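PDB 4ZWN: monoglyceride lipase, which hydrolyses monoacylglycerols to free fatty acids and glycerol, with a strong preference for monounsaturated monoglycerides, and takes part in fatty acid ethyl ester breakdown. Local coordinates for residues 72-77 / 93-98; 87-92 / 322-327; 150-155 / 244-249; 215-220 / 299-304. The protein carries 2 engineered substitutions. All coordinates share one frame; numbering follows the deposited sequence.

Contact 1. Residues 72-77 / 93-98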
loop_
_atom_site.group_PDB
_atom_site.type_symbol
_atom_site.label_atom_id
_atom_site.label_comp_id
_atom_site.label_asym_id
_atom_site.label_seq_id
_atom_site.Cartn_x
_atom_site.Cartn_y
_atom_site.Cartn_z
ATOM N N GLU A 72 -1.177 -3.924 8.287
ATOM C CA GLU A 72 -1.844 -4.794 7.328
ATOM C C GLU A 72 -1.010 -6.032 7.003
ATOM O O GLU A 72 0.131 -6.159 7.449
ATOM C CB GLU A 72 -2.163 -4.026 6.042
ATOM C CG GLU A 72 -3.222 -2.943 6.203
ATOM C CD GLU A 72 -3.608 -2.317 4.879
ATOM O OE1 GLU A 72 -2.847 -2.485 3.900
ATOM O OE2 GLU A 72 -4.674 -1.665 4.810
ATOM N N TYR A 73 -1.597 -6.936 6.225
ATOM C CA TYR A 73 -0.929 -8.159 5.784
ATOM C C TYR A 73 -1.721 -8.762 4.620
ATOM O O TYR A 73 -2.656 -8.135 4.123
ATOM C CB TYR A 73 -0.777 -9.162 6.941
ATOM C CG TYR A 73 -2.084 -9.649 7.530
ATOM C CD1 TYR A 73 -2.888 -8.802 8.282
ATOM C CD2 TYR A 73 -2.505 -10.959 7.346
ATOM C CE1 TYR A 73 -4.080 -9.237 8.818
ATOM C CE2 TYR A 73 -3.696 -11.405 7.882
ATOM C CZ TYR A 73 -4.482 -10.538 8.614
ATOM O OH TYR A 73 -5.672 -10.972 9.155
ATOM N N THR A 74 -1.344 -9.964 4.190
ATOM C CA THR A 74 -1.904 -10.572 2.978
ATOM C C THR A 74 -3.435 -10.592 2.913
ATOM O O THR A 74 -4.014 -10.189 1.906
ATOM C CB THR A 74 -1.410 -12.020 2.805
ATOM O OG1 THR A 74 -1.759 -12.787 3.964
ATOM C CG2 THR A 74 0.099 -12.050 2.610
ATOM N N LYS A 75 -4.081 -11.053 3.982
ATOM C CA LYS A 75 -5.538 -11.206 4.004
ATOM C C LYS A 75 -6.273 -9.895 3.725
ATOM O O LYS A 75 -7.352 -9.895 3.129
ATOM C CB LYS A 75 -5.998 -11.781 5.351
ATOM C CG LYS A 75 -7.514 -11.915 5.492
ATOM C CD LYS A 75 -7.911 -12.492 6.844
ATOM C CE LYS A 75 -7.788 -14.008 6.862
ATOM N NZ LYS A 75 -8.744 -14.640 5.912
ATOM N N ILE A 76 -5.688 -8.781 4.156
ATOM C CA ILE A 76 -6.308 -7.475 3.959
ATOM C C ILE A 76 -6.446 -7.163 2.468
ATOM O O ILE A 76 -7.407 -6.524 2.041
ATOM C CB ILE A 76 -5.504 -6.358 4.659
ATOM C CG1 ILE A 76 -5.316 -6.690 6.141
ATOM C CG2 ILE A 76 -6.198 -5.009 4.510
ATOM C CD1 ILE A 76 -6.617 -6.820 6.913
ATOM N N GLN A 77 -5.497 -7.639 1.670
ATOM C CA GLN A 77 -5.533 -7.376 0.237
ATOM C C GLN A 77 -6.229 -8.485 -0.553
ATOM O O GLN A 77 -6.199 -8.478 -1.784
ATOM C CB GLN A 77 -4.117 -7.160 -0.298
ATOM C CG GLN A 77 -3.747 -5.694 -0.454
ATOM C CD GLN A 77 -3.885 -4.919 0.842
ATOM O OE1 GLN A 77 -4.845 -4.173 1.038
ATOM N NE2 GLN A 77 -2.918 -5.090 1.735
ATOM N N THR A 93 1.908 -9.836 -3.532
ATOM C CA THR A 93 2.081 -9.087 -2.299
ATOM C C THR A 93 2.928 -9.891 -1.327
ATOM O O THR A 93 3.041 -11.111 -1.441
ATOM C CB THR A 93 0.728 -8.726 -1.650
ATOM O OG1 THR A 93 0.942 -7.796 -0.582
ATOM C CG2 THR A 93 0.038 -9.967 -1.108
ATOM N N PHE A 94 3.534 -9.196 -0.375
ATOM C CA PHE A 94 4.342 -9.852 0.639
ATOM C C PHE A 94 4.218 -9.094 1.950
ATOM O O PHE A 94 4.107 -7.868 1.954
ATOM C CB PHE A 94 5.808 -9.936 0.198
ATOM C CG PHE A 94 6.483 -8.597 0.061
ATOM C CD1 PHE A 94 6.334 -7.845 -1.092
ATOM C CD2 PHE A 94 7.275 -8.098 1.084
ATOM C CE1 PHE A 94 6.954 -6.615 -1.221
ATOM C CE2 PHE A 94 7.900 -6.871 0.962
ATOM C CZ PHE A 94 7.741 -6.127 -0.191
ATOM N N ASP A 95 4.213 -9.825 3.059
ATOM C CA ASP A 95 4.269 -9.190 4.366
ATOM C C ASP A 95 5.659 -8.588 4.532
ATOM O O ASP A 95 6.657 -9.305 4.516
ATOM C CB ASP A 95 3.960 -10.189 5.486
ATOM C CG ASP A 95 2.509 -10.654 5.478
ATOM O OD1 ASP A 95 1.687 -10.068 4.739
ATOM O OD2 ASP A 95 2.185 -11.601 6.225
ATOM N N GLN A 96 5.722 -7.267 4.663
ATOM C CA GLN A 96 7.001 -6.569 4.736
ATOM C C GLN A 96 7.697 -6.821 6.066
ATOM O O GLN A 96 7.073 -7.264 7.032
ATOM C CB GLN A 96 6.808 -5.065 4.532
ATOM C CG GLN A 96 6.103 -4.686 3.241
ATOM C CD GLN A 96 5.829 -3.197 3.153
ATOM O OE1 GLN A 96 6.754 -2.386 3.110
ATOM N NE2 GLN A 96 4.552 -2.830 3.136
ATOM N N ARG A 97 8.996 -6.535 6.105
ATOM C CA ARG A 97 9.774 -6.653 7.330
ATOM C C ARG A 97 9.165 -5.784 8.426
ATOM O O ARG A 97 8.989 -4.580 8.249
ATOM C CB ARG A 97 11.232 -6.260 7.080
ATOM C CG ARG A 97 12.171 -6.549 8.242
ATOM C CD ARG A 97 13.576 -6.054 7.936
ATOM N NE ARG A 97 14.080 -6.591 6.675
ATOM C CZ ARG A 97 14.916 -7.620 6.577
ATOM N NH1 ARG A 97 15.361 -8.226 7.670
ATOM N NH2 ARG A 97 15.317 -8.038 5.384
ATOM N N GLY A 98 8.833 -6.407 9.550
ATOM C CA GLY A 98 8.225 -5.704 10.663
ATOM C C GLY A 98 6.732 -5.947 10.749
ATOM O O GLY A 98 6.073 -5.499 11.690
HETATM O O HOH W 1 -1.086 -7.048 1.479
HETATM O O HOH W 2 -0.263 -13.304 6.066
#
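The flat carboxylate of Asp95 meets Tyr73 and Thr74 through OD1, while the Tyr73 ring leads away from this contact and has water 2 at its edge, in the ring plane. OD1 lies 3.4 Å from Tyr73 CB and 3.3 Å from Thr74 CG2. It also accepts a weak, bent hydrogen bond from Thr74 N (3.1 Å from N to OD1, N-H...O angle 127°). Thr74 CG2 comes within reach of the carboxylate because it stands anti to its own carbonyl carbon, beside the backbone N, and the two side chains cross at about a right angle. The hydroxyl branch is turned to water 2, which lies 2.6 Å from Thr74 OG1 and donates to Asp95 OD2. That second oxygen is held more directly by Val101 N, so both ends of the buried carboxylate have partners. Water 1 makes a separate bridge, accepting from Gln77 NE2 at 2.7 Å and meeting Thr93 OG1, whose hydroxyl is also bonded to Leu66 O. The Tyr73 hydroxyl is bonded to Asp223. The loop after the third strand in chain order, which in alpha/beta hydrolases usually contributes to the oxyanion hole, is thus tied to the end of strand 89-94. That strand runs between strands 44-51 and 62-67, and Gln77 occupies the N-cap position of helix 78-86.

Contact 2. Residues 87-92 / 322-327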
loop_
_atom_site.group_PDB
_atom_site.type_symbol
_atom_site.label_atom_id
_atom_site.label_comp_id
_atom_site.label_asym_id
_atom_site.label_seq_id
_atom_site.Cartn_x
_atom_site.Cartn_y
_atom_site.Cartn_z
ATOM N N ASN A 87 -10.530 -10.035 -13.313
ATOM C CA ASN A 87 -10.494 -9.084 -14.420
ATOM C C ASN A 87 -9.181 -9.095 -15.191
ATOM O O ASN A 87 -8.819 -8.106 -15.830
ATOM C CB ASN A 87 -10.782 -7.676 -13.907
ATOM C CG ASN A 87 -12.206 -7.521 -13.424
ATOM O OD1 ASN A 87 -13.099 -7.162 -14.194
ATOM N ND2 ASN A 87 -12.431 -7.803 -12.146
ATOM N N GLY A 88 -8.472 -10.217 -15.126
ATOM C CA GLY A 88 -7.309 -10.436 -15.966
ATOM C C GLY A 88 -6.016 -9.814 -15.482
ATOM O O GLY A 88 -5.152 -9.476 -16.291
ATOM N N TYR A 89 -5.871 -9.671 -14.167
ATOM C CA TYR A 89 -4.649 -9.108 -13.600
ATOM C C TYR A 89 -4.067 -9.969 -12.484
ATOM O O TYR A 89 -4.756 -10.320 -11.523
ATOM C CB TYR A 89 -4.902 -7.691 -13.080
ATOM C CG TYR A 89 -5.168 -6.696 -14.183
ATOM C CD1 TYR A 89 -4.119 -6.106 -14.877
ATOM C CD2 TYR A 89 -6.467 -6.355 -14.538
ATOM C CE1 TYR A 89 -4.357 -5.201 -15.893
ATOM C CE2 TYR A 89 -6.714 -5.452 -15.547
ATOM C CZ TYR A 89 -5.656 -4.879 -16.224
ATOM O OH TYR A 89 -5.901 -3.979 -17.232
ATOM N N GLU A 90 -2.789 -10.303 -12.625
ATOM C CA GLU A 90 -2.064 -11.019 -11.585
ATOM C C GLU A 90 -1.719 -10.079 -10.438
ATOM O O GLU A 90 -1.540 -8.877 -10.642
ATOM C CB GLU A 90 -0.788 -11.647 -12.150
ATOM C CG GLU A 90 -1.032 -12.729 -13.183
ATOM C CD GLU A 90 0.254 -13.264 -13.785
ATOM O OE1 GLU A 90 1.297 -12.583 -13.670
ATOM O OE2 GLU A 90 0.221 -14.368 -14.370
ATOM N N SER A 91 -1.625 -10.629 -9.233
ATOM C CA SER A 91 -1.207 -9.851 -8.074
ATOM C C SER A 91 -0.030 -10.502 -7.366
ATOM O O SER A 91 0.097 -11.728 -7.338
ATOM C CB SER A 91 -2.361 -9.674 -7.084
ATOM O OG SER A 91 -3.400 -8.880 -7.625
ATOM N N PHE A 92 0.830 -9.668 -6.797
ATOM C CA PHE A 92 1.891 -10.139 -5.928
ATOM C C PHE A 92 1.965 -9.234 -4.712
ATOM O O PHE A 92 2.063 -8.014 -4.841
ATOM C CB PHE A 92 3.240 -10.168 -6.650
ATOM C CG PHE A 92 4.345 -10.805 -5.844
ATOM C CD1 PHE A 92 5.062 -10.067 -4.916
ATOM C CD2 PHE A 92 4.660 -12.144 -6.013
ATOM C CE1 PHE A 92 6.073 -10.653 -4.172
ATOM C CE2 PHE A 92 5.669 -12.734 -5.274
ATOM C CZ PHE A 92 6.376 -11.989 -4.353
ATOM N N GLN A 322 -10.307 0.151 -14.834
ATOM C CA GLN A 322 -10.369 0.881 -16.098
ATOM C C GLN A 322 -9.050 1.580 -16.388
ATOM O O GLN A 322 -8.622 1.668 -17.540
ATOM C CB GLN A 322 -11.511 1.901 -16.082
ATOM C CG GLN A 322 -12.895 1.278 -16.122
ATOM C CD GLN A 322 -13.997 2.301 -15.930
ATOM O OE1 GLN A 322 -13.732 3.484 -15.716
ATOM N NE2 GLN A 322 -15.243 1.847 -16.004
ATOM N N TRP A 323 -8.411 2.072 -15.332
ATOM C CA TRP A 323 -7.129 2.748 -15.459
ATOM C C TRP A 323 -6.055 1.776 -15.936
ATOM O O TRP A 323 -5.232 2.117 -16.786
ATOM C CB TRP A 323 -6.724 3.378 -14.127
ATOM C CG TRP A 323 -5.507 4.236 -14.212
ATOM C CD1 TRP A 323 -5.453 5.548 -14.579
ATOM C CD2 TRP A 323 -4.162 3.846 -13.917
ATOM N NE1 TRP A 323 -4.157 6.000 -14.535
ATOM C CE2 TRP A 323 -3.344 4.973 -14.131
ATOM C CE3 TRP A 323 -3.571 2.654 -13.492
ATOM C CZ2 TRP A 323 -1.967 4.944 -13.936
ATOM C CZ3 TRP A 323 -2.202 2.624 -13.299
ATOM C CH2 TRP A 323 -1.415 3.763 -13.521
ATOM N N LEU A 324 -6.075 0.565 -15.384
ATOM C CA LEU A 324 -5.139 -0.484 -15.778
ATOM C C LEU A 324 -5.346 -0.906 -17.227
ATOM O O LEU A 324 -4.384 -1.065 -17.979
ATOM C CB LEU A 324 -5.281 -1.703 -14.864
ATOM C CG LEU A 324 -4.789 -1.563 -13.426
ATOM C CD1 LEU A 324 -5.188 -2.783 -12.614
ATOM C CD2 LEU A 324 -3.282 -1.366 -13.401
ATOM N N ASP A 325 -6.607 -1.102 -17.605
ATOM C CA ASP A 325 -6.949 -1.474 -18.972
ATOM C C ASP A 325 -6.420 -0.439 -19.951
ATOM O O ASP A 325 -5.854 -0.785 -20.987
ATOM C CB ASP A 325 -8.464 -1.627 -19.136
ATOM C CG ASP A 325 -9.012 -2.840 -18.412
ATOM O OD1 ASP A 325 -8.218 -3.746 -18.074
ATOM O OD2 ASP A 325 -10.238 -2.893 -18.186
ATOM N N LYS A 326 -6.597 0.832 -19.604
ATOM C CA LYS A 326 -6.142 1.931 -20.447
ATOM C C LYS A 326 -4.635 1.869 -20.699
ATOM O O LYS A 326 -4.163 2.248 -21.773
ATOM C CB LYS A 326 -6.520 3.271 -19.813
ATOM C CG LYS A 326 -6.214 4.475 -20.680
ATOM C CD LYS A 326 -6.572 5.770 -19.973
ATOM C CE LYS A 326 -6.349 6.963 -20.883
ATOM N NZ LYS A 326 -4.978 6.945 -21.467
ATOM N N HIS A 327 -3.887 1.371 -19.718
ATOM C CA HIS A 327 -2.430 1.333 -19.819
ATOM C C HIS A 327 -1.937 -0.067 -20.154
ATOM O O HIS A 327 -0.737 -0.380 -20.044
ATOM C CB HIS A 327 -1.805 1.848 -18.532
ATOM C CG HIS A 327 -2.108 3.288 -18.265
ATOM N ND1 HIS A 327 -3.269 3.706 -17.647
ATOM C CD2 HIS A 327 -1.411 4.414 -18.554
ATOM C CE1 HIS A 327 -3.266 5.023 -17.556
ATOM N NE2 HIS A 327 -2.152 5.478 -18.099
#
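Tyr89 points its ring at the last turn of the C-terminal helix because CG stands beside the backbone N, anti to the carbonyl carbon (chi1 -69°); the same setting at Leu324 and Asp325 brings both to meet it. Leu324 lies alongside the phenol, the two side chains sliding past each other in opposite directions. Its CD1 covers one face in a CH-pi contact, 4.0 Å above the ring centre and almost on the normal, while Leu324 CB is 3.5 Å from Tyr89 CZ. Asp325 comes in at the edge, near the ring plane, its carboxylate tilted only 22° from the ring. Tyr89 OH donates to Asp325 OD1 at 2.5 Å, a very short bond whose exact length is doubtful. The same hydroxyl is bonded to Arg61 NE and Thr328 OG1, so a charged residue and a threonine share it with the aspartate. A phenylalanine here would probably keep the Leu324 contact but leave Asp325 OD1, Arg61 and Thr328 without their common hydroxyl partner. The helix ends nearby, where His327 ND1 donates to Trp323 O, 2.7 Å away, in a nearly straight bond, and the imidazole CE1 rests over one face of the Trp323 ring. Around them, helix 78-86 offers Leu84 to both Tyr89 and Leu324, and strand 138-143 sets Phe139 against Leu324, Trp323 and His327, joining helix 310-326 to the central sheet.

Contact 3. Residues 150-155 / 244-249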
loop_
_atom_site.group_PDB
_atom_site.type_symbol
_atom_site.label_atom_id
_atom_site.label_comp_id
_atom_site.label_asym_id
_atom_site.label_seq_id
_atom_site.Cartn_x
_atom_site.Cartn_y
_atom_site.Cartn_z
ATOM N N CYS A 150 5.249 3.544 -2.267
ATOM C CA CYS A 150 5.002 3.446 -3.702
ATOM C C CYS A 150 5.360 4.728 -4.453
ATOM O O CYS A 150 6.051 4.685 -5.470
ATOM C CB CYS A 150 3.539 3.095 -3.959
ATOM S SG CYS A 150 3.085 3.120 -5.701
ATOM N N LEU A 151 4.881 5.864 -3.956
ATOM C CA LEU A 151 5.145 7.143 -4.607
ATOM C C LEU A 151 6.621 7.516 -4.517
ATOM O O LEU A 151 7.165 8.142 -5.426
ATOM C CB LEU A 151 4.281 8.248 -3.997
ATOM C CG LEU A 151 2.772 8.082 -4.186
ATOM C CD1 LEU A 151 2.027 9.253 -3.570
ATOM C CD2 LEU A 151 2.425 7.934 -5.661
ATOM N N ASN A 152 7.268 7.124 -3.423
ATOM C CA ASN A 152 8.694 7.384 -3.266
ATOM C C ASN A 152 9.545 6.497 -4.171
ATOM O O ASN A 152 10.564 6.944 -4.696
ATOM C CB ASN A 152 9.119 7.206 -1.808
ATOM C CG ASN A 152 8.950 8.477 -0.993
ATOM O OD1 ASN A 152 9.750 9.406 -1.103
ATOM N ND2 ASN A 152 7.910 8.522 -0.171
ATOM N N TYR A 153 9.123 5.247 -4.358
ATOM C CA TYR A 153 9.842 4.342 -5.248
ATOM C C TYR A 153 9.882 4.920 -6.656
ATOM O O TYR A 153 10.877 4.777 -7.365
ATOM C CB TYR A 153 9.206 2.949 -5.267
ATOM C CG TYR A 153 10.047 1.929 -6.009
ATOM C CD1 TYR A 153 11.031 1.199 -5.349
ATOM C CD2 TYR A 153 9.872 1.710 -7.372
ATOM C CE1 TYR A 153 11.809 0.270 -6.025
ATOM C CE2 TYR A 153 10.646 0.786 -8.055
ATOM C CZ TYR A 153 11.612 0.070 -7.379
ATOM O OH TYR A 153 12.382 -0.847 -8.057
ATOM N N ALA A 154 8.801 5.588 -7.048
ATOM C CA ALA A 154 8.734 6.253 -8.346
ATOM C C ALA A 154 9.796 7.349 -8.483
ATOM O O ALA A 154 10.134 7.756 -9.593
ATOM C CB ALA A 154 7.346 6.834 -8.567
ATOM N N CYS A 155 10.320 7.821 -7.356
ATOM C CA CYS A 155 11.340 8.863 -7.369
ATOM C C CYS A 155 12.746 8.303 -7.161
ATOM O O CYS A 155 13.723 8.866 -7.656
ATOM C CB CYS A 155 11.046 9.911 -6.294
ATOM S SG CYS A 155 9.454 10.750 -6.467
ATOM N N ALA A 244 6.471 13.153 4.663
ATOM C CA ALA A 244 6.722 14.573 4.878
ATOM C C ALA A 244 7.671 15.124 3.823
ATOM O O ALA A 244 7.556 16.280 3.413
ATOM C CB ALA A 244 7.287 14.808 6.272
ATOM N N LYS A 245 8.613 14.288 3.394
ATOM C CA LYS A 245 9.578 14.672 2.371
ATOM C C LYS A 245 8.864 15.022 1.074
ATOM O O LYS A 245 9.232 15.973 0.383
ATOM C CB LYS A 245 10.589 13.546 2.133
ATOM C CG LYS A 245 11.537 13.800 0.964
ATOM C CD LYS A 245 12.497 12.638 0.768
ATOM C CE LYS A 245 11.739 11.331 0.587
ATOM N NZ LYS A 245 12.650 10.154 0.524
ATOM N N LEU A 246 7.831 14.252 0.754
ATOM C CA LEU A 246 7.053 14.494 -0.450
ATOM C C LEU A 246 6.204 15.754 -0.315
ATOM O O LEU A 246 6.036 16.500 -1.276
ATOM C CB LEU A 246 6.168 13.287 -0.765
ATOM C CG LEU A 246 6.926 12.025 -1.183
ATOM C CD1 LEU A 246 5.960 10.911 -1.565
ATOM C CD2 LEU A 246 7.885 12.334 -2.325
ATOM N N TYR A 247 5.676 15.991 0.884
ATOM C CA TYR A 247 4.777 17.118 1.108
ATOM C C TYR A 247 5.512 18.451 1.081
ATOM O O TYR A 247 5.008 19.440 0.549
ATOM C CB TYR A 247 4.039 16.970 2.438
ATOM C CG TYR A 247 3.040 18.075 2.676
ATOM C CD1 TYR A 247 1.866 18.141 1.933
ATOM C CD2 TYR A 247 3.266 19.054 3.635
ATOM C CE1 TYR A 247 0.947 19.149 2.139
ATOM C CE2 TYR A 247 2.350 20.068 3.849
ATOM C CZ TYR A 247 1.193 20.109 3.097
ATOM O OH TYR A 247 0.278 21.113 3.299
ATOM N N LYS A 248 6.701 18.474 1.668
ATOM C CA LYS A 248 7.518 19.675 1.663
ATOM C C LYS A 248 8.083 19.921 0.268
ATOM O O LYS A 248 8.137 21.062 -0.194
ATOM C CB LYS A 248 8.641 19.565 2.696
ATOM C CG LYS A 248 9.913 20.299 2.309
ATOM C CD LYS A 248 10.828 20.503 3.504
ATOM C CE LYS A 248 10.325 21.631 4.390
ATOM N NZ LYS A 248 10.315 22.930 3.663
ATOM N N ASN A 249 8.480 18.842 -0.404
ATOM C CA ASN A 249 9.030 18.910 -1.759
ATOM C C ASN A 249 10.156 19.932 -1.872
ATOM O O ASN A 249 10.121 20.826 -2.719
ATOM C CB ASN A 249 7.931 19.233 -2.776
ATOM C CG ASN A 249 8.365 18.968 -4.207
ATOM O OD1 ASN A 249 9.229 18.127 -4.459
ATOM N ND2 ASN A 249 7.770 19.690 -5.152
#
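Leu246 packs tightly on the Asn152 amide, and Lys245 covers the looser outer side. Leu246 CD1 reaches to 3.4 Å from Asn152 ND2 and to 4.0 Å from Leu151 CB, while Leu246 CD2 sits 3.7 Å from Asn152 OD1, so the two methyls address different ends of the amide. The leucine CG stands anti to its carbonyl carbon (chi1 -68°), which aims the isobutyl group across at the other helix. The helices themselves stay well apart: the axes of segments 150-155 and 244-248 approach to 11.1 Å and cross at 67°, and the contact between them is made through side chains. On the partly exposed side, Lys245 runs out extended and then bends at chi3, laying CE 3.2 Å from Asn152 OD1; its NZ is 3.4 Å from the same oxygen. Asn152 ND2 is bonded to Gly148 O of its own helix and, weakly, to Arg242 O of helix 233-248, which probably limits the turning of the amide. An alanine in place of Asn152 would probably open a gap beneath Leu246 and leave Arg242 O without its weak link. Phe283 of helix 277-286 covers both leucines. The arrangement belongs to the alpha/beta hydrolase core: helix 145-156 begins directly after the inferred nucleophile Ser144, within the GXSXG motif, and helix 233-248 comes from the long connection between strands 165-169 and 264-269.

Contact 4. Residues 215-220 / 299-304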
loop_
_atom_site.group_PDB
_atom_site.type_symbol
_atom_site.label_atom_id
_atom_site.label_comp_id
_atom_site.label_asym_id
_atom_site.label_seq_id
_atom_site.Cartn_x
_atom_site.Cartn_y
_atom_site.Cartn_z
ATOM N N ALA A 215 -19.218 -3.980 9.440
ATOM C CA ALA A 215 -18.938 -5.392 9.224
ATOM C C ALA A 215 -17.431 -5.638 9.218
ATOM O O ALA A 215 -16.939 -6.527 9.912
ATOM C CB ALA A 215 -19.566 -5.866 7.924
ATOM N N TYR A 216 -16.703 -4.844 8.436
ATOM C CA TYR A 216 -15.248 -4.950 8.387
ATOM C C TYR A 216 -14.610 -4.412 9.663
ATOM O O TYR A 216 -13.521 -4.836 10.048
ATOM C CB TYR A 216 -14.684 -4.206 7.177
ATOM C CG TYR A 216 -14.909 -4.904 5.856
ATOM C CD1 TYR A 216 -14.076 -5.935 5.442
ATOM C CD2 TYR A 216 -15.946 -4.522 5.018
ATOM C CE1 TYR A 216 -14.276 -6.572 4.232
ATOM C CE2 TYR A 216 -16.154 -5.153 3.810
ATOM C CZ TYR A 216 -15.317 -6.177 3.422
ATOM O OH TYR A 216 -15.524 -6.808 2.217
ATOM N N ARG A 217 -15.286 -3.465 10.306
ATOM C CA ARG A 217 -14.833 -2.948 11.592
ATOM C C ARG A 217 -14.763 -4.063 12.632
ATOM O O ARG A 217 -13.767 -4.203 13.343
ATOM C CB ARG A 217 -15.762 -1.839 12.082
ATOM C CG ARG A 217 -15.207 -0.439 11.935
ATOM C CD ARG A 217 -16.147 0.577 12.564
ATOM N NE ARG A 217 -16.684 1.509 11.578
ATOM C CZ ARG A 217 -17.643 2.393 11.832
ATOM N NH1 ARG A 217 -18.179 2.463 13.042
ATOM N NH2 ARG A 217 -18.068 3.204 10.873
ATOM N N ALA A 218 -15.830 -4.855 12.707
ATOM C CA ALA A 218 -15.914 -5.947 13.671
ATOM C C ALA A 218 -14.832 -6.988 13.419
ATOM O O ALA A 218 -14.214 -7.493 14.356
ATOM C CB ALA A 218 -17.290 -6.588 13.621
ATOM N N PHE A 219 -14.609 -7.305 12.148
ATOM C CA PHE A 219 -13.566 -8.248 11.764
ATOM C C PHE A 219 -12.180 -7.759 12.170
ATOM O O PHE A 219 -11.401 -8.502 12.767
ATOM C CB PHE A 219 -13.601 -8.499 10.255
ATOM C CG PHE A 219 -12.288 -8.966 9.690
ATOM C CD1 PHE A 219 -11.873 -10.277 9.859
ATOM C CD2 PHE A 219 -11.469 -8.094 8.986
ATOM C CE1 PHE A 219 -10.667 -10.710 9.341
ATOM C CE2 PHE A 219 -10.262 -8.521 8.467
ATOM C CZ PHE A 219 -9.860 -9.830 8.643
ATOM N N LEU A 220 -11.883 -6.507 11.835
ATOM C CA LEU A 220 -10.564 -5.935 12.071
ATOM C C LEU A 220 -10.239 -5.868 13.561
ATOM O O LEU A 220 -9.122 -6.175 13.977
ATOM C CB LEU A 220 -10.473 -4.540 11.451
ATOM C CG LEU A 220 -9.067 -3.970 11.277
ATOM C CD1 LEU A 220 -8.249 -4.848 10.342
ATOM C CD2 LEU A 220 -9.133 -2.545 10.757
ATOM N N GLY A 299 -17.913 10.125 0.708
ATOM C CA GLY A 299 -18.430 9.125 1.598
ATOM C C GLY A 299 -17.448 8.054 1.943
ATOM O O GLY A 299 -17.729 7.174 2.700
ATOM N N ALA A 300 -16.270 8.113 1.374
ATOM C CA ALA A 300 -15.302 7.087 1.647
ATOM C C ALA A 300 -14.290 7.537 2.659
ATOM O O ALA A 300 -14.148 8.673 2.917
ATOM C CB ALA A 300 -14.655 6.605 0.383
ATOM N N ARG A 301 -13.633 6.592 3.268
ATOM C CA ARG A 301 -12.764 6.838 4.371
ATOM C C ARG A 301 -11.415 6.288 4.027
ATOM O O ARG A 301 -11.058 6.239 2.891
ATOM C CB ARG A 301 -13.320 6.189 5.617
ATOM C CG ARG A 301 -14.509 6.930 6.155
ATOM C CD ARG A 301 -14.939 6.496 7.522
ATOM N NE ARG A 301 -16.152 7.190 7.916
ATOM C CZ ARG A 301 -16.902 6.912 8.975
ATOM N NH1 ARG A 301 -16.615 5.943 9.795
ATOM N NH2 ARG A 301 -17.976 7.610 9.195
ATOM N N HIS A 302 -10.651 5.890 5.011
ATOM C CA HIS A 302 -9.303 5.393 4.749
ATOM C C HIS A 302 -8.979 4.158 3.904
ATOM O O HIS A 302 -8.294 4.265 2.889
ATOM C CB HIS A 302 -8.629 5.191 6.105
ATOM C CG HIS A 302 -7.140 5.045 6.022
ATOM N ND1 HIS A 302 -6.346 5.933 5.333
ATOM C CD2 HIS A 302 -6.306 4.118 6.544
ATOM C CE1 HIS A 302 -5.080 5.559 5.432
ATOM N NE2 HIS A 302 -5.031 4.457 6.163
ATOM N N SER A 303 -9.462 2.993 4.324
ATOM C CA SER A 303 -9.129 1.735 3.649
ATOM C C SER A 303 -10.147 1.455 2.545
ATOM O O SER A 303 -10.991 0.569 2.683
ATOM C CB SER A 303 -9.093 0.557 4.626
ATOM O OG SER A 303 -8.071 0.724 5.592
ATOM N N ILE A 304 -10.050 2.198 1.447
ATOM C CA ILE A 304 -11.047 2.133 0.381
ATOM C C ILE A 304 -10.926 0.884 -0.493
ATOM O O ILE A 304 -11.891 0.472 -1.134
ATOM C CB ILE A 304 -10.965 3.377 -0.525
ATOM C CG1 ILE A 304 -9.558 3.523 -1.111
ATOM C CG2 ILE A 304 -11.354 4.624 0.251
ATOM C CD1 ILE A 304 -9.400 4.708 -2.047
#
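Two arginines, Arg217 and Arg301, bring guanidinium nitrogens together, Arg217 NH2 standing 3.3 Å from Arg301 NH1, both being donors. They join helix 214-222, within the long insert between strands 165-169 and 264-269, to the loop of the alpha/beta hydrolase fold that carries His302, the inferred histidine of the catalytic triad. Their planes lie 19° apart although the side chains cross at about a right angle. Arg301 reaches out extended from CG to NE, whereas Arg217 bends at chi3. Like charges this close would probably repel, the more so as Lys208 NZ lies near Arg217 NH1. Backbone oxygens are likely to offset this in part: Thr211 O accepts from Arg217 NE and, weakly, from Arg301 NH1, which also has a weak bond to Lys208 O. Beneath this partly exposed pair, buried His302 ND1 is bonded to Asp272. The following residue, Ser303, centres an inverse gamma turn, closed by a weak bond from Ile304 N to His302 O at 3.1 Å.

Overall arrangement
Contacts 1, 2 and 3 are buried, whereas contact 4 is a surface contact of two partly exposed residues. Contacts 1 and 2 use the two ends of strand 89-94, their centres 20 Å apart: one ties it to a loop through a carboxylate and waters, the other to the C-terminal helix through a phenol. Contact 3 joins two helices by apolar groups pressed on an amide and lies on the opposite side of the chain's centre from contact 1. Contact 4, by contrast, sets cation against cation beside the inferred triad histidine. It also touches contact 1, where Lys75 CD packs 3.8 Å from Phe219 CZ.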